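Local coordinates for BZLF1 trans-activator protein (Human herpesvirus 4, PDB 2C9L) that switches Epstein-Barr virus from latency to lytic growth, binding specific and CpG-methylated DNA sites as a homodimeric bZIP transcription factor, at residues K8-V11 against A12-S16; K21-L24 against Q25-E29; R42-L45 against K46-P50. The protein carries 2 engineered substitutions. All coordinates share one frame; numbering follows the deposited sequence.

Contact 1: K8-V11 against A12-S16. Engineered in segment 12-16: Ala13 (natural residue Ser), Ser16 (natural residue Cys). With nucleotides of chain B; nucleotides of chain A.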
loop_
_atom_site.group_PDB
_atom_site.type_symbol
_atom_site.label_atom_id
_atom_site.label_comp_id
_atom_site.label_asym_id
_atom_site.label_seq_id
_atom_site.Cartn_x
_atom_site.Cartn_y
_atom_site.Cartn_z
ATOM N N LYS C 8 27.587 -17.620 1.567
ATOM C CA LYS C 8 26.958 -16.533 2.289
ATOM C C LYS C 8 26.113 -15.666 1.354
ATOM O O LYS C 8 25.065 -15.173 1.760
ATOM C CB LYS C 8 28.024 -15.685 2.994
ATOM C CG LYS C 8 28.590 -16.356 4.254
ATOM C CD LYS C 8 29.976 -15.842 4.616
ATOM C CE LYS C 8 29.973 -14.365 4.959
ATOM N NZ LYS C 8 29.189 -14.081 6.191
ATOM N N ASN C 9 26.545 -15.475 0.113
ATOM C CA ASN C 9 25.748 -14.657 -0.795
ATOM C C ASN C 9 24.489 -15.416 -1.196
ATOM O O ASN C 9 23.439 -14.816 -1.424
ATOM C CB ASN C 9 26.547 -14.270 -2.043
ATOM C CG ASN C 9 25.808 -13.264 -2.911
ATOM O OD1 ASN C 9 25.418 -13.564 -4.037
ATOM N ND2 ASN C 9 25.605 -12.068 -2.383
ATOM N N ARG C 10 24.598 -16.738 -1.275
ATOM C CA ARG C 10 23.454 -17.566 -1.622
ATOM C C ARG C 10 22.398 -17.417 -0.513
ATOM O O ARG C 10 21.199 -17.429 -0.776
ATOM C CB ARG C 10 23.884 -19.022 -1.752
ATOM C CG ARG C 10 22.846 -19.929 -2.384
ATOM C CD ARG C 10 23.295 -21.382 -2.258
ATOM N NE ARG C 10 24.635 -21.570 -2.807
ATOM C CZ ARG C 10 25.568 -22.356 -2.278
ATOM N NH1 ARG C 10 25.322 -23.042 -1.167
ATOM N NH2 ARG C 10 26.750 -22.457 -2.868
ATOM N N VAL C 11 22.854 -17.262 0.725
ATOM C CA VAL C 11 21.941 -17.080 1.853
ATOM C C VAL C 11 21.291 -15.689 1.783
ATOM O O VAL C 11 20.090 -15.552 1.992
ATOM C CB VAL C 11 22.679 -17.230 3.203
ATOM C CG1 VAL C 11 21.765 -16.819 4.370
ATOM C CG2 VAL C 11 23.128 -18.683 3.380
ATOM N N ALA C 12 22.090 -14.669 1.485
ATOM C CA ALA C 12 21.585 -13.297 1.383
ATOM C C ALA C 12 20.603 -13.104 0.229
ATOM O O ALA C 12 19.655 -12.336 0.364
ATOM C CB ALA C 12 22.736 -12.317 1.265
ATOM N N ALA C 13 20.812 -13.789 -0.899
ATOM C CA ALA C 13 19.880 -13.664 -2.022
ATOM C C ALA C 13 18.542 -14.272 -1.618
ATOM O O ALA C 13 17.494 -13.698 -1.909
ATOM C CB ALA C 13 20.406 -14.357 -3.268
ATOM N N ARG C 14 18.571 -15.439 -0.967
ATOM C CA ARG C 14 17.329 -16.072 -0.514
ATOM C C ARG C 14 16.587 -15.107 0.413
ATOM O O ARG C 14 15.379 -14.927 0.300
ATOM C CB ARG C 14 17.606 -17.368 0.259
ATOM C CG ARG C 14 18.060 -18.531 -0.598
ATOM C CD ARG C 14 18.638 -19.677 0.237
ATOM N NE ARG C 14 19.217 -20.682 -0.649
ATOM C CZ ARG C 14 20.022 -21.668 -0.267
ATOM N NH1 ARG C 14 20.364 -21.809 1.010
ATOM N NH2 ARG C 14 20.499 -22.506 -1.175
ATOM N N LYS C 15 17.323 -14.493 1.331
ATOM C CA LYS C 15 16.715 -13.566 2.278
ATOM C C LYS C 15 16.140 -12.325 1.598
ATOM O O LYS C 15 15.067 -11.843 1.972
ATOM C CB LYS C 15 17.735 -13.128 3.318
ATOM C CG LYS C 15 17.185 -12.124 4.335
ATOM C CD LYS C 15 18.262 -11.675 5.323
ATOM C CE LYS C 15 17.710 -10.671 6.343
ATOM N NZ LYS C 15 18.802 -10.039 7.151
ATOM N N SER C 16 16.862 -11.819 0.601
ATOM C CA SER C 16 16.448 -10.632 -0.123
ATOM C C SER C 16 15.190 -10.907 -0.910
ATOM O O SER C 16 14.257 -10.113 -0.894
ATOM C CB SER C 16 17.557 -10.166 -1.070
ATOM O OG SER C 16 17.216 -8.932 -1.659
ATOM P P DT B 7 17.614 -5.659 -0.063
ATOM O OP1 DT B 7 16.634 -4.551 0.126
ATOM O OP2 DT B 7 17.202 -7.061 0.239
ATOM O "O5'" DT B 7 18.176 -5.626 -1.560
ATOM C "C5'" DT B 7 18.743 -4.405 -2.039
ATOM C "C4'" DT B 7 19.173 -4.472 -3.489
ATOM O "O4'" DT B 7 20.428 -5.184 -3.647
ATOM C "C3'" DT B 7 18.200 -5.232 -4.396
ATOM O "O3'" DT B 7 18.268 -4.684 -5.705
ATOM C "C2'" DT B 7 18.773 -6.644 -4.447
ATOM C "C1'" DT B 7 20.230 -6.294 -4.513
ATOM N N1 DT B 7 21.244 -7.318 -4.257
ATOM C C2 DT B 7 22.413 -7.281 -4.992
ATOM O O2 DT B 7 22.642 -6.447 -5.845
ATOM N N3 DT B 7 23.305 -8.266 -4.678
ATOM C C4 DT B 7 23.144 -9.260 -3.724
ATOM O O4 DT B 7 24.026 -10.066 -3.546
ATOM C C5 DT B 7 21.895 -9.239 -3.005
ATOM C C7 DT B 7 21.632 -10.278 -1.951
ATOM C C6 DT B 7 21.020 -8.283 -3.312
ATOM P P DC A 10 19.408 -21.496 -4.396
ATOM O OP1 DC A 10 19.599 -22.821 -3.748
ATOM O OP2 DC A 10 19.160 -20.326 -3.564
ATOM O "O5'" DC A 10 20.675 -21.178 -5.312
ATOM C "C5'" DC A 10 21.002 -22.118 -6.331
ATOM C "C4'" DC A 10 22.120 -21.653 -7.243
ATOM O "O4'" DC A 10 21.657 -20.629 -8.182
ATOM C "C3'" DC A 10 23.301 -20.998 -6.514
ATOM O "O3'" DC A 10 24.531 -21.461 -7.080
ATOM C "C2'" DC A 10 23.031 -19.491 -6.616
ATOM C "C1'" DC A 10 22.389 -19.398 -7.981
ATOM N N1 DC A 10 21.529 -18.232 -8.279
ATOM C C2 DC A 10 21.663 -17.561 -9.517
ATOM O O2 DC A 10 22.477 -17.967 -10.352
ATOM N N3 DC A 10 20.899 -16.484 -9.768
ATOM C C4 DC A 10 20.024 -16.068 -8.869
ATOM N N4 DC A 10 19.278 -14.991 -9.186
ATOM C C5 DC A 10 19.865 -16.728 -7.610
ATOM C C6 DC A 10 20.630 -17.795 -7.366
ATOM P P DT A 11 25.930 -21.039 -6.417
ATOM O OP1 DT A 11 26.820 -22.173 -6.725
ATOM O OP2 DT A 11 25.768 -20.577 -5.033
ATOM O "O5'" DT A 11 26.389 -19.785 -7.283
ATOM C "C5'" DT A 11 26.318 -19.952 -8.688
ATOM C "C4'" DT A 11 26.779 -18.753 -9.489
ATOM O "O4'" DT A 11 25.695 -17.803 -9.661
ATOM C "C3'" DT A 11 27.896 -17.918 -8.875
ATOM O "O3'" DT A 11 28.948 -17.709 -9.800
ATOM C "C2'" DT A 11 27.214 -16.705 -8.239
ATOM C "C1'" DT A 11 26.065 -16.494 -9.182
ATOM N N1 DT A 11 24.880 -15.780 -8.653
ATOM C C2 DT A 11 24.201 -14.831 -9.423
ATOM O O2 DT A 11 24.484 -14.563 -10.562
ATOM N N3 DT A 11 23.156 -14.210 -8.782
ATOM C C4 DT A 11 22.717 -14.447 -7.496
ATOM O O4 DT A 11 21.756 -13.824 -7.055
ATOM C C5 DT A 11 23.468 -15.463 -6.760
ATOM C C7 DT A 11 23.075 -15.798 -5.350
ATOM C C6 DT A 11 24.487 -16.059 -7.375
HETATM O O HOH W 1 22.662 -24.130 0.260
#

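Contact 2: K21-L24 against Q25-E29. With nucleotides of chain A.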
loop_
_atom_site.group_PDB
_atom_site.type_symbol
_atom_site.label_atom_id
_atom_site.label_comp_id
_atom_site.label_asym_id
_atom_site.label_seq_id
_atom_site.Cartn_x
_atom_site.Cartn_y
_atom_site.Cartn_z
ATOM N N LYS C 21 9.172 -10.438 -1.424
ATOM C CA LYS C 21 7.862 -11.075 -1.514
ATOM C C LYS C 21 6.967 -10.671 -0.335
ATOM O O LYS C 21 5.773 -10.435 -0.513
ATOM C CB LYS C 21 8.004 -12.599 -1.549
ATOM C CG LYS C 21 8.533 -13.145 -2.863
ATOM C CD LYS C 21 7.566 -12.871 -4.003
ATOM C CE LYS C 21 8.068 -13.459 -5.316
ATOM N NZ LYS C 21 7.100 -13.260 -6.435
ATOM N N GLN C 22 7.540 -10.589 0.861
ATOM C CA GLN C 22 6.764 -10.205 2.036
ATOM C C GLN C 22 6.396 -8.726 1.977
ATOM O O GLN C 22 5.330 -8.320 2.432
ATOM C CB GLN C 22 7.551 -10.499 3.317
ATOM C CG GLN C 22 8.874 -9.760 3.447
ATOM C CD GLN C 22 8.732 -8.389 4.081
ATOM O OE1 GLN C 22 9.717 -7.655 4.233
ATOM N NE2 GLN C 22 7.508 -8.035 4.465
ATOM N N LEU C 23 7.281 -7.926 1.395
ATOM C CA LEU C 23 7.045 -6.498 1.278
ATOM C C LEU C 23 5.830 -6.268 0.386
ATOM O O LEU C 23 4.978 -5.439 0.691
ATOM C CB LEU C 23 8.284 -5.821 0.702
ATOM C CG LEU C 23 8.546 -4.359 1.065
ATOM C CD1 LEU C 23 8.476 -4.164 2.577
ATOM C CD2 LEU C 23 9.928 -3.968 0.533
ATOM N N LEU C 24 5.748 -7.031 -0.700
ATOM C CA LEU C 24 4.632 -6.938 -1.633
ATOM C C LEU C 24 3.323 -7.394 -0.987
ATOM O O LEU C 24 2.253 -6.835 -1.251
ATOM C CB LEU C 24 4.881 -7.807 -2.864
ATOM C CG LEU C 24 3.690 -7.822 -3.826
ATOM C CD1 LEU C 24 3.619 -6.485 -4.551
ATOM C CD2 LEU C 24 3.828 -8.966 -4.818
ATOM N N GLN C 25 3.414 -8.430 -0.161
ATOM C CA GLN C 25 2.248 -8.978 0.523
ATOM C C GLN C 25 1.753 -7.944 1.530
ATOM O O GLN C 25 0.555 -7.731 1.682
ATOM C CB GLN C 25 2.642 -10.279 1.237
ATOM C CG GLN C 25 1.495 -11.225 1.583
ATOM C CD GLN C 25 0.675 -10.769 2.769
ATOM O OE1 GLN C 25 1.214 -10.470 3.836
ATOM N NE2 GLN C 25 -0.643 -10.725 2.594
ATOM N N HIS C 26 2.698 -7.290 2.192
ATOM C CA HIS C 26 2.414 -6.275 3.197
ATOM C C HIS C 26 1.703 -5.034 2.643
ATOM O O HIS C 26 0.695 -4.580 3.196
ATOM C CB HIS C 26 3.723 -5.857 3.867
ATOM C CG HIS C 26 3.573 -4.736 4.846
ATOM N ND1 HIS C 26 3.086 -4.920 6.122
ATOM C CD2 HIS C 26 3.842 -3.414 4.733
ATOM C CE1 HIS C 26 3.064 -3.759 6.754
ATOM N NE2 HIS C 26 3.518 -2.829 5.933
ATOM N N TYR C 27 2.225 -4.474 1.559
ATOM C CA TYR C 27 1.610 -3.277 0.980
ATOM C C TYR C 27 0.286 -3.563 0.297
ATOM O O TYR C 27 -0.545 -2.669 0.122
ATOM C CB TYR C 27 2.586 -2.596 0.013
ATOM C CG TYR C 27 3.645 -1.798 0.745
ATOM C CD1 TYR C 27 3.281 -0.768 1.613
ATOM C CD2 TYR C 27 4.998 -2.103 0.616
ATOM C CE1 TYR C 27 4.235 -0.063 2.340
ATOM C CE2 TYR C 27 5.965 -1.400 1.343
ATOM C CZ TYR C 27 5.572 -0.384 2.204
ATOM O OH TYR C 27 6.506 0.308 2.941
ATOM N N ARG C 28 0.084 -4.818 -0.079
ATOM C CA ARG C 28 -1.157 -5.221 -0.719
ATOM C C ARG C 28 -2.255 -5.178 0.365
ATOM O O ARG C 28 -3.376 -4.734 0.115
ATOM C CB ARG C 28 -0.995 -6.634 -1.257
ATOM C CG ARG C 28 -1.952 -7.067 -2.341
ATOM C CD ARG C 28 -1.679 -8.531 -2.684
ATOM N NE ARG C 28 -1.791 -8.820 -4.112
ATOM C CZ ARG C 28 -2.930 -8.823 -4.796
ATOM N NH1 ARG C 28 -4.077 -8.554 -4.186
ATOM N NH2 ARG C 28 -2.922 -9.095 -6.096
ATOM N N GLU C 29 -1.903 -5.623 1.571
ATOM C CA GLU C 29 -2.828 -5.663 2.709
ATOM C C GLU C 29 -3.122 -4.275 3.271
ATOM O O GLU C 29 -4.260 -3.969 3.605
ATOM C CB GLU C 29 -2.256 -6.522 3.842
ATOM C CG GLU C 29 -1.973 -7.961 3.478
ATOM C CD GLU C 29 -1.453 -8.761 4.661
ATOM O OE1 GLU C 29 -0.511 -8.286 5.334
ATOM O OE2 GLU C 29 -1.980 -9.865 4.913
ATOM P P DG A 8 8.343 -16.629 -8.337
ATOM O OP1 DG A 8 7.159 -16.702 -7.446
ATOM O OP2 DG A 8 9.016 -15.329 -8.537
ATOM O "O5'" DG A 8 9.414 -17.694 -7.836
ATOM C "C5'" DG A 8 9.043 -19.075 -7.818
ATOM C "C4'" DG A 8 10.233 -19.998 -7.648
ATOM O "O4'" DG A 8 11.010 -20.087 -8.872
ATOM C "C3'" DG A 8 11.234 -19.533 -6.594
ATOM O "O3'" DG A 8 11.769 -20.650 -5.881
ATOM C "C2'" DG A 8 12.276 -18.753 -7.389
ATOM C "C1'" DG A 8 12.333 -19.552 -8.664
ATOM N N9 DG A 8 12.744 -18.808 -9.852
ATOM C C8 DG A 8 12.245 -17.607 -10.265
ATOM N N7 DG A 8 12.781 -17.189 -11.374
ATOM C C5 DG A 8 13.698 -18.170 -11.709
ATOM C C6 DG A 8 14.575 -18.265 -12.817
ATOM O O6 DG A 8 14.704 -17.481 -13.756
ATOM N N1 DG A 8 15.349 -19.418 -12.763
ATOM C C2 DG A 8 15.280 -20.363 -11.766
ATOM N N2 DG A 8 16.117 -21.406 -11.868
ATOM N N3 DG A 8 14.455 -20.292 -10.741
ATOM C C4 DG A 8 13.701 -19.178 -10.775
HETATM O O HOH W 2 3.933 -9.774 4.639
#

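Contact 3: R42-L45 against K46-P50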
loop_
_atom_site.group_PDB
_atom_site.type_symbol
_atom_site.label_atom_id
_atom_site.label_comp_id
_atom_site.label_asym_id
_atom_site.label_seq_id
_atom_site.Cartn_x
_atom_site.Cartn_y
_atom_site.Cartn_z
ATOM N N ARG C 42 -15.686 7.928 5.671
ATOM C CA ARG C 42 -16.587 8.682 4.799
ATOM C C ARG C 42 -18.045 8.440 5.204
ATOM O O ARG C 42 -18.887 9.330 5.084
ATOM C CB ARG C 42 -16.396 8.282 3.328
ATOM C CG ARG C 42 -15.128 8.838 2.667
ATOM C CD ARG C 42 -14.975 8.321 1.237
ATOM N NE ARG C 42 -13.756 8.791 0.583
ATOM C CZ ARG C 42 -13.578 10.023 0.120
ATOM N NH1 ARG C 42 -14.545 10.924 0.231
ATOM N NH2 ARG C 42 -12.436 10.355 -0.460
ATOM N N LEU C 43 -18.334 7.234 5.684
ATOM C CA LEU C 43 -19.686 6.887 6.100
ATOM C C LEU C 43 -20.013 7.486 7.465
ATOM O O LEU C 43 -21.130 7.951 7.695
ATOM C CB LEU C 43 -19.855 5.368 6.147
ATOM C CG LEU C 43 -21.289 4.869 6.333
ATOM C CD1 LEU C 43 -22.159 5.367 5.186
ATOM C CD2 LEU C 43 -21.301 3.353 6.390
ATOM N N LEU C 44 -19.040 7.469 8.371
ATOM C CA LEU C 44 -19.237 8.030 9.705
ATOM C C LEU C 44 -19.465 9.534 9.602
ATOM O O LEU C 44 -20.327 10.089 10.275
ATOM C CB LEU C 44 -18.018 7.769 10.590
ATOM C CG LEU C 44 -18.055 8.430 11.972
ATOM C CD1 LEU C 44 -19.310 8.009 12.713
ATOM C CD2 LEU C 44 -16.813 8.039 12.762
ATOM N N LEU C 45 -18.687 10.189 8.749
ATOM C CA LEU C 45 -18.809 11.628 8.567
ATOM C C LEU C 45 -20.178 11.960 7.995
ATOM O O LEU C 45 -20.761 13.000 8.303
ATOM C CB LEU C 45 -17.718 12.130 7.625
ATOM C CG LEU C 45 -17.639 13.634 7.364
ATOM C CD1 LEU C 45 -17.546 14.397 8.685
ATOM C CD2 LEU C 45 -16.425 13.921 6.489
ATOM N N LYS C 46 -20.685 11.064 7.158
ATOM C CA LYS C 46 -21.985 11.251 6.541
ATOM C C LYS C 46 -23.079 11.065 7.598
ATOM O O LYS C 46 -24.056 11.803 7.613
ATOM C CB LYS C 46 -22.172 10.250 5.398
ATOM C CG LYS C 46 -23.296 10.610 4.443
ATOM C CD LYS C 46 -22.998 11.913 3.710
ATOM C CE LYS C 46 -24.108 12.264 2.732
ATOM N NZ LYS C 46 -23.862 13.552 2.012
ATOM N N GLN C 47 -22.905 10.088 8.484
ATOM C CA GLN C 47 -23.887 9.840 9.538
ATOM C C GLN C 47 -23.996 11.049 10.460
ATOM O O GLN C 47 -25.097 11.472 10.802
ATOM C CB GLN C 47 -23.508 8.615 10.379
ATOM C CG GLN C 47 -23.496 7.299 9.629
ATOM C CD GLN C 47 -23.405 6.102 10.557
ATOM O OE1 GLN C 47 -22.664 6.116 11.541
ATOM N NE2 GLN C 47 -24.154 5.053 10.240
ATOM N N MET C 48 -22.849 11.597 10.856
ATOM C CA MET C 48 -22.812 12.754 11.746
ATOM C C MET C 48 -23.220 14.048 11.056
ATOM O O MET C 48 -23.870 14.897 11.661
ATOM C CB MET C 48 -21.409 12.922 12.338
ATOM C CG MET C 48 -20.891 11.688 13.049
ATOM S SD MET C 48 -22.089 11.048 14.227
ATOM C CE MET C 48 -21.824 12.148 15.615
ATOM N N CYS C 49 -22.830 14.202 9.794
ATOM C CA CYS C 49 -23.158 15.405 9.032
ATOM C C CYS C 49 -23.915 15.026 7.764
ATOM O O CYS C 49 -23.402 15.154 6.648
ATOM C CB CYS C 49 -21.884 16.168 8.673
ATOM S SG CYS C 49 -20.876 16.630 10.101
ATOM N N PRO C 50 -25.158 14.552 7.925
ATOM C CA PRO C 50 -26.031 14.135 6.826
ATOM C C PRO C 50 -26.142 15.165 5.707
ATOM O O PRO C 50 -26.426 14.819 4.563
ATOM C CB PRO C 50 -27.367 13.900 7.527
ATOM C CG PRO C 50 -26.952 13.429 8.879
ATOM C CD PRO C 50 -25.846 14.397 9.221
#

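Contact 1: K8-V11 against A12-S16
Arg10 and Arg14, one helical turn apart, run side by side and point the same way, their guanidinium planes turned 50° to each other. Arg10 CG lies 3.6 Å above one face of the Arg14 guanidinium, offset toward its rim, and Arg10 CD comes within 3.2 Å of Arg14 NH2. Each arginine grips its own phosphate on chain A. A bend at chi3 (-54°) turns the Arg10 guanidinium edge to DT11, where NE, 2.7 Å from OP2, and NH2 share that one oxygen. The Arg14 chain, extended from CG to NE, instead spans both oxygens of DC10: NE bonds OP2 at 2.9 Å and NH2 bonds OP1 at 2.7 Å. A water accepts from Arg10 NH1 and Arg14 NH2, tying the pair together. This bZIP basic-region helix lies in the major groove, Asn9 and Ala13 facing bases, Arg10, Arg14 and Ser16 facing phosphates. Asn9 ND2 donates to O4 of DT7 of chain B at 2.8 Å, nearly straight (168°), while its OD1 takes a cytosine N4. The engineered Ala13, at the methylation-recognition position, sets CB 3.7 Å from the DT11 methyl C7. Engineered Ser16 OG donates to OP2 of DT7, on chain B.

Contact 2: K21-L24 against Q25-E29
Leu23 lies alongside Tyr27, one turn further on, both side chains pointing the same way. Leu23 CG and CD1 both approach Tyr27 CE2, each at 3.9 Å. Tyr27 CG is anti to its own carbonyl carbon (chi1 -78°), which carries the ring back along the helix toward Leu23; ring atom CD2 thereby comes 3.3 Å from Leu23 O, the carbonyl that already accepts Tyr27 N at 3.0 Å. His26 adds to the same cluster from the preceding position, with CD2 4.0 Å above the Tyr27 ring and over its centre. Here the long bZIP helix passes from the basic motif into the leucine zipper, and the second subunit comes alongside: its Phe20 packs on Lys21 and Leu24, and its Arg28 on Tyr27. A polar network occupies another side. One water donates to Gln22 O and to Gln25 OE1, the latter at 2.9 Å, bridging a backbone carbonyl to a side-chain amide in the following turn. The other end of that amide, NE2, donates to Glu29 OE2 at 2.8 Å; the bond is nearly straight (167°) and lies in the amide plane, yet reaches the carboxylate from above, 71° out of its plane. Lys21, bent at chi2, turns its amine toward the DNA, NZ 3.5 Å from OP2 of DG8 of chain A.

Contact 3: R42-L45 against K46-P50
Four successive i to i+4 backbone bonds carry the helix from Arg42 to its end, closing with Cys49 N to Leu45 O at 2.8 Å, after which Cys49 is the first residue to leave helical angles (phi -123°, psi 69°). This is the C-terminal end of the long zipper helix, where the bZIP coiled coil gives way to a chain that turns back along it. Leu44 and Met48 lie side by side, pointing the same way, with Leu44 CD1 4.0 Å from Met48 CG. Bends at chi2 and chi3 then carry the terminal methyl CE of the methionine away from Leu44. Gln47 instead crosses Leu44 at about a right angle. Its CG, anti to the carbonyl carbon, is directed back over the preceding turn and comes 3.1 Å from Leu43 O, while OE1 sits 4.0 Å from Leu44 CD1. Leu45 is buried: it and Leu44 both pack on Leu45 of the second subunit, and on its own chain it meets Val54 of helix 54-57. Arg42 is likewise buried, and its guanidinium is well satisfied: NH2 forms a salt bridge with Glu37 of the second subunit and bonds Ile58 O, while NE donates to Asn38 OD1. Lys46 NZ, on a chain bent at chi2, hydrogen-bonds Leu52 O just past the helix end. At that end Cys49 packs over the last carbonyl bonded here, its CB 3.4 Å from Leu45 O and its SG 4.3 Å from Leu45 CD1.

All three contacts lie in series on helix 2-48, and none touches another. Contact 1 is set in the DNA, with phosphates and bases of both strands; contact 2, centred about 20 Å away, still brings one lysine near a phosphate but already meets the second subunit; contact 3 has left the DNA (nearest atom about 32 Å away), its neighbours being the second subunit and the chain's own C-terminal part. The centres of contacts 2 and 3 are about 31 Å apart, and those of contacts 1 and 3 about 50 Å. One continuous helix therefore links the methylation-reading end, where Arg17 lies close to Arg14, to the far end of the zipper, which contributes to homodimerization.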